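Local atomic coordinates of AFP (Microbacterium arborescens, PDB entry 2YJK), a protein that belongs to the Dps family of ferritin-fold proteins, takes up iron and probably binds it in the ferric form. Residues C[28-33]-C[91-96]; C[95-100]-C[112-117]. All coordinates share one frame; numbering follows the deposited sequence.

In the fold
Both contacts tie the long crossover between the second and third bundle helices, 51-78 and 105-130, to the four-helix bundle of this ferritin-like chain. Interaction 1 comes first along the crossover: Lys-93 and Thr-94, just past short helix 87-92, pack on 28-33 of helix 15-45. In interaction 2, which follows directly, loop 95-100 packs against 112-117 of helix 105-130, the helix it leads into, and the two contacts share Ser-95 and Thr-96. Their centres are about 11 Å apart. A short helix in this crossover is a hallmark of Dps proteins, and both contacts also touch a second subunit of the twelve-chain assembly, so this part of the crossover lies close to a subunit interface.

Interaction 1: residues C[28-33]-C[91-96]; sequences VVHKMQ and AEKTST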
loop_
_atom_site.group_PDB
_atom_site.type_symbol
_atom_site.label_atom_id
_atom_site.label_comp_id
_atom_site.label_asym_id
_atom_site.label_seq_id
_atom_site.Cartn_x
_atom_site.Cartn_y
_atom_site.Cartn_z
ATOM N N VAL C 28 -22.721 -3.423 27.569
ATOM C CA VAL C 28 -22.240 -3.428 26.182
ATOM C C VAL C 28 -20.890 -4.125 25.999
ATOM O O VAL C 28 -20.723 -4.966 25.092
ATOM C CB VAL C 28 -22.246 -1.989 25.619
ATOM C CG1 VAL C 28 -21.728 -1.953 24.176
ATOM C CG2 VAL C 28 -23.681 -1.413 25.673
ATOM N N VAL C 29 -19.905 -3.779 26.825
ATOM C CA VAL C 29 -18.618 -4.415 26.747
ATOM C C VAL C 29 -18.805 -5.941 26.870
ATOM O O VAL C 29 -18.197 -6.709 26.079
ATOM C CB VAL C 29 -17.620 -3.930 27.860
ATOM C CG1 VAL C 29 -16.356 -4.791 27.834
ATOM C CG2 VAL C 29 -17.233 -2.441 27.636
ATOM N N HIS C 30 -19.608 -6.379 27.844
ATOM C CA HIS C 30 -19.728 -7.835 28.078
ATOM C C HIS C 30 -20.417 -8.572 26.913
ATOM O O HIS C 30 -19.990 -9.664 26.532
ATOM C CB HIS C 30 -20.510 -8.175 29.366
ATOM C CG HIS C 30 -19.786 -7.870 30.637
ATOM N ND1 HIS C 30 -20.451 -7.464 31.781
ATOM C CD2 HIS C 30 -18.474 -7.911 30.963
ATOM C CE1 HIS C 30 -19.575 -7.305 32.765
ATOM N NE2 HIS C 30 -18.368 -7.544 32.285
ATOM N N LYS C 31 -21.486 -7.991 26.375
ATOM C CA LYS C 31 -22.192 -8.653 25.260
ATOM C C LYS C 31 -21.410 -8.611 23.953
ATOM O O LYS C 31 -21.440 -9.558 23.184
ATOM C CB LYS C 31 -23.578 -8.050 25.076
ATOM C CG LYS C 31 -24.488 -8.363 26.318
ATOM C CD LYS C 31 -25.895 -8.116 26.000
ATOM C CE LYS C 31 -26.856 -8.881 27.028
ATOM N NZ LYS C 31 -26.619 -8.369 28.390
ATOM N N MET C 32 -20.712 -7.518 23.706
ATOM C CA MET C 32 -19.855 -7.442 22.529
ATOM C C MET C 32 -18.679 -8.406 22.591
ATOM O O MET C 32 -18.310 -8.966 21.597
ATOM C CB MET C 32 -19.361 -6.056 22.381
ATOM C CG MET C 32 -20.447 -5.063 21.817
ATOM S SD MET C 32 -21.299 -5.642 20.293
ATOM C CE MET C 32 -22.889 -5.841 20.960
ATOM N N GLN C 33 -18.078 -8.583 23.766
ATOM C CA GLN C 33 -16.946 -9.445 23.915
ATOM C C GLN C 33 -17.429 -10.915 23.859
ATOM O O GLN C 33 -16.682 -11.762 23.316
ATOM C CB GLN C 33 -16.211 -9.129 25.250
ATOM C CG GLN C 33 -14.879 -9.815 25.456
ATOM C CD GLN C 33 -13.872 -9.493 24.341
ATOM O OE1 GLN C 33 -13.624 -10.332 23.465
ATOM N NE2 GLN C 33 -13.309 -8.294 24.361
ATOM N N ALA C 91 -18.908 -14.641 31.325
ATOM C CA ALA C 91 -19.747 -15.848 31.382
ATOM C C ALA C 91 -20.946 -15.726 32.342
ATOM O O ALA C 91 -22.081 -16.152 31.989
ATOM C CB ALA C 91 -18.932 -17.052 31.785
ATOM N N GLU C 92 -20.715 -15.171 33.541
ATOM C CA GLU C 92 -21.825 -14.906 34.474
ATOM C C GLU C 92 -22.856 -13.907 33.926
ATOM O O GLU C 92 -23.984 -13.991 34.301
ATOM C CB GLU C 92 -21.323 -14.348 35.814
ATOM C CG GLU C 92 -20.731 -15.371 36.797
ATOM C CD GLU C 92 -19.661 -14.754 37.747
ATOM O OE1 GLU C 92 -19.488 -13.498 37.771
ATOM O OE2 GLU C 92 -18.988 -15.528 38.481
ATOM N N LYS C 93 -22.450 -12.942 33.075
ATOM C CA LYS C 93 -23.334 -11.838 32.695
ATOM C C LYS C 93 -23.944 -12.066 31.336
ATOM O O LYS C 93 -24.607 -11.198 30.799
ATOM C CB LYS C 93 -22.619 -10.452 32.706
ATOM C CG LYS C 93 -22.157 -9.898 34.082
ATOM C CD LYS C 93 -23.352 -9.832 34.983
ATOM C CE LYS C 93 -22.993 -9.887 36.444
ATOM N NZ LYS C 93 -22.953 -8.528 37.009
ATOM N N THR C 94 -23.743 -13.237 30.756
ATOM C CA THR C 94 -23.976 -13.330 29.343
ATOM C C THR C 94 -24.464 -14.715 28.975
ATOM O O THR C 94 -24.157 -15.668 29.691
ATOM C CB THR C 94 -22.586 -13.001 28.665
ATOM O OG1 THR C 94 -22.743 -11.950 27.736
ATOM C CG2 THR C 94 -21.941 -14.197 28.095
ATOM N N SER C 95 -25.208 -14.855 27.873
ATOM C CA SER C 95 -25.689 -16.203 27.489
ATOM C C SER C 95 -25.831 -16.290 25.984
ATOM O O SER C 95 -25.984 -15.272 25.348
ATOM C CB SER C 95 -27.036 -16.523 28.186
ATOM O OG SER C 95 -28.086 -15.780 27.594
ATOM N N THR C 96 -25.765 -17.482 25.408
ATOM C CA THR C 96 -25.799 -17.629 23.946
ATOM C C THR C 96 -26.760 -18.716 23.469
ATOM O O THR C 96 -26.943 -19.731 24.135
ATOM C CB THR C 96 -24.344 -17.927 23.340
ATOM O OG1 THR C 96 -24.417 -17.945 21.913
ATOM C CG2 THR C 96 -23.788 -19.271 23.829
#
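Lys-93 brings its CB and CG up to the imidazole of His-30, where CG comes 3.8 Å from ND1 and 3.9 Å from CE1. The approach is oblique, through the aliphatic root of the lysine; its chain bends at chi2 (-57°) and its amino end leads away. One residue on, the CB of Thr-94 is directed at helix 15-45, with OG1 3.8 Å from the carbonyl oxygen of His-30 and 4.2 Å from CA of Lys-31. These are van der Waals distances, and Lys-31 NZ likewise stays 4.2 Å from the carbonyl oxygen of Lys-93.

The polar ends are positioned from outside. His-30 NE2 is hydrogen-bonded to the carbonyl oxygen of Asp-84, which probably helps set the turn of the ring, while Lys-31 NZ makes a salt bridge with Asp-122 of helix 105-130.

The chain leaves helix 87-92 at Lys-93, so the contact marks where this short helix gives way to an extended segment over the bundle. Val-87 of a second subunit packs on Thr-94, and beneath the extended segment helix 15-45 is flanked by helices 51-78 and 105-130.

Interaction 2: residues C[95-100]-C[112-117]; sequences STAVPA and IVSDID
Thr-96 and Asp-115 bring their CA atoms within 6.2 Å where the loop 95-100, without regular structure, runs past helix 105-130. The loop turns here in an ST turn: the backbone N of Val-98 gives its hydrogen to Thr-96 OG1 at 2.9 Å. That hydroxyl in turn donates to Asp-115 OD2 at 2.6 Å, while the N-H of Ala-97 runs nearly straight (170°) to OD1 of the same carboxylate at 3.1 Å. Each oxygen uses its syn lone pair, so the two bonds grip the carboxylate as a pair and fix its rotation. Thr-96 OG1 stands anti to the backbone N (chi1 -175°), which carries it over to the aspartate. An alanine in place of Asp-115 would probably leave the Thr-96 hydroxyl and the Ala-97 N-H without their acceptor and the turn less firmly held to the helix.

Beside this polar pair, Val-98 and Ile-112 run alongside each other in the same direction and join the loop to the buried interior of the ferritin-like bundle. Asn-38 and Gln-41 of helix 15-45 touch Val-98, and Leu-155 of helix 135-156 packs on Ile-112. Arg-86 of a second subunit touches Thr-96. The two chains meet through methyls, Val-98 CG2 lying 3.7 Å from Ile-112 CD1.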
loop_
_atom_site.group_PDB
_atom_site.type_symbol
_atom_site.label_atom_id
_atom_site.label_comp_id
_atom_site.label_asym_id
_atom_site.label_seq_id
_atom_site.Cartn_x
_atom_site.Cartn_y
_atom_site.Cartn_z
ATOM N N SER C 95 -25.208 -14.855 27.873
ATOM C CA SER C 95 -25.689 -16.203 27.489
ATOM C C SER C 95 -25.831 -16.290 25.984
ATOM O O SER C 95 -25.984 -15.272 25.348
ATOM C CB SER C 95 -27.036 -16.523 28.186
ATOM O OG SER C 95 -28.086 -15.780 27.594
ATOM N N THR C 96 -25.765 -17.482 25.408
ATOM C CA THR C 96 -25.799 -17.629 23.946
ATOM C C THR C 96 -26.760 -18.716 23.469
ATOM O O THR C 96 -26.943 -19.731 24.135
ATOM C CB THR C 96 -24.344 -17.927 23.340
ATOM O OG1 THR C 96 -24.417 -17.945 21.913
ATOM C CG2 THR C 96 -23.788 -19.271 23.829
ATOM N N ALA C 97 -27.369 -18.509 22.309
ATOM C CA ALA C 97 -28.130 -19.586 21.655
ATOM C C ALA C 97 -27.234 -20.330 20.625
ATOM O O ALA C 97 -27.690 -21.254 19.963
ATOM C CB ALA C 97 -29.351 -19.008 20.953
ATOM N N VAL C 98 -25.973 -19.914 20.441
ATOM C CA VAL C 98 -25.152 -20.557 19.400
ATOM C C VAL C 98 -25.003 -22.033 19.820
ATOM O O VAL C 98 -24.652 -22.284 20.959
ATOM C CB VAL C 98 -23.769 -19.901 19.266
ATOM C CG1 VAL C 98 -22.848 -20.785 18.413
ATOM C CG2 VAL C 98 -23.866 -18.404 18.805
ATOM N N PRO C 99 -25.283 -22.994 18.916
ATOM C CA PRO C 99 -25.141 -24.387 19.313
ATOM C C PRO C 99 -23.720 -24.835 19.621
ATOM O O PRO C 99 -22.744 -24.245 19.149
ATOM C CB PRO C 99 -25.652 -25.178 18.075
ATOM C CG PRO C 99 -26.550 -24.234 17.356
ATOM C CD PRO C 99 -25.876 -22.866 17.571
ATOM N N ALA C 100 -23.643 -25.956 20.341
ATOM C CA ALA C 100 -22.393 -26.533 20.826
ATOM C C ALA C 100 -21.545 -27.075 19.693
ATOM O O ALA C 100 -20.348 -27.177 19.840
ATOM C CB ALA C 100 -22.657 -27.651 21.845
ATOM N N ILE C 112 -27.149 -16.078 16.222
ATOM C CA ILE C 112 -26.358 -14.812 16.307
ATOM C C ILE C 112 -27.262 -13.545 16.303
ATOM O O ILE C 112 -27.002 -12.597 17.031
ATOM C CB ILE C 112 -25.283 -14.707 15.156
ATOM C CG1 ILE C 112 -24.172 -15.759 15.339
ATOM C CG2 ILE C 112 -24.676 -13.296 15.024
ATOM C CD1 ILE C 112 -23.336 -15.540 16.557
ATOM N N VAL C 113 -28.337 -13.557 15.511
ATOM C CA VAL C 113 -29.339 -12.493 15.613
ATOM C C VAL C 113 -29.959 -12.438 17.005
ATOM O O VAL C 113 -30.166 -11.355 17.540
ATOM C CB VAL C 113 -30.420 -12.566 14.478
ATOM C CG1 VAL C 113 -31.528 -11.513 14.647
ATOM C CG2 VAL C 113 -29.729 -12.394 13.156
ATOM N N SER C 114 -30.264 -13.579 17.595
ATOM C CA SER C 114 -30.737 -13.570 18.973
ATOM C C SER C 114 -29.744 -12.873 19.930
ATOM O O SER C 114 -30.175 -11.973 20.703
ATOM C CB SER C 114 -31.054 -14.995 19.412
ATOM O OG SER C 114 -31.349 -15.031 20.782
ATOM N N ASP C 115 -28.441 -13.247 19.887
ATOM C CA ASP C 115 -27.402 -12.597 20.722
ATOM C C ASP C 115 -27.299 -11.067 20.310
ATOM O O ASP C 115 -27.277 -10.166 21.163
ATOM C CB ASP C 115 -26.000 -13.303 20.611
ATOM C CG ASP C 115 -25.986 -14.889 21.055
ATOM O OD1 ASP C 115 -27.075 -15.588 21.288
ATOM O OD2 ASP C 115 -24.804 -15.451 21.127
ATOM N N ILE C 116 -27.292 -10.737 19.022
ATOM C CA ILE C 116 -27.344 -9.299 18.660
ATOM C C ILE C 116 -28.585 -8.513 19.242
ATOM O O ILE C 116 -28.479 -7.365 19.680
ATOM C CB ILE C 116 -27.225 -9.147 17.163
ATOM C CG1 ILE C 116 -25.780 -9.404 16.744
ATOM C CG2 ILE C 116 -27.669 -7.780 16.723
ATOM C CD1 ILE C 116 -25.608 -9.605 15.221
ATOM N N ASP C 117 -29.746 -9.150 19.273
ATOM C CA ASP C 117 -30.967 -8.519 19.726
ATOM C C ASP C 117 -30.817 -8.184 21.195
ATOM O O ASP C 117 -31.279 -7.138 21.610
ATOM C CB ASP C 117 -32.216 -9.418 19.535
ATOM C CG ASP C 117 -32.763 -9.425 18.074
ATOM O OD1 ASP C 117 -32.343 -8.618 17.192
ATOM O OD2 ASP C 117 -33.654 -10.287 17.813
#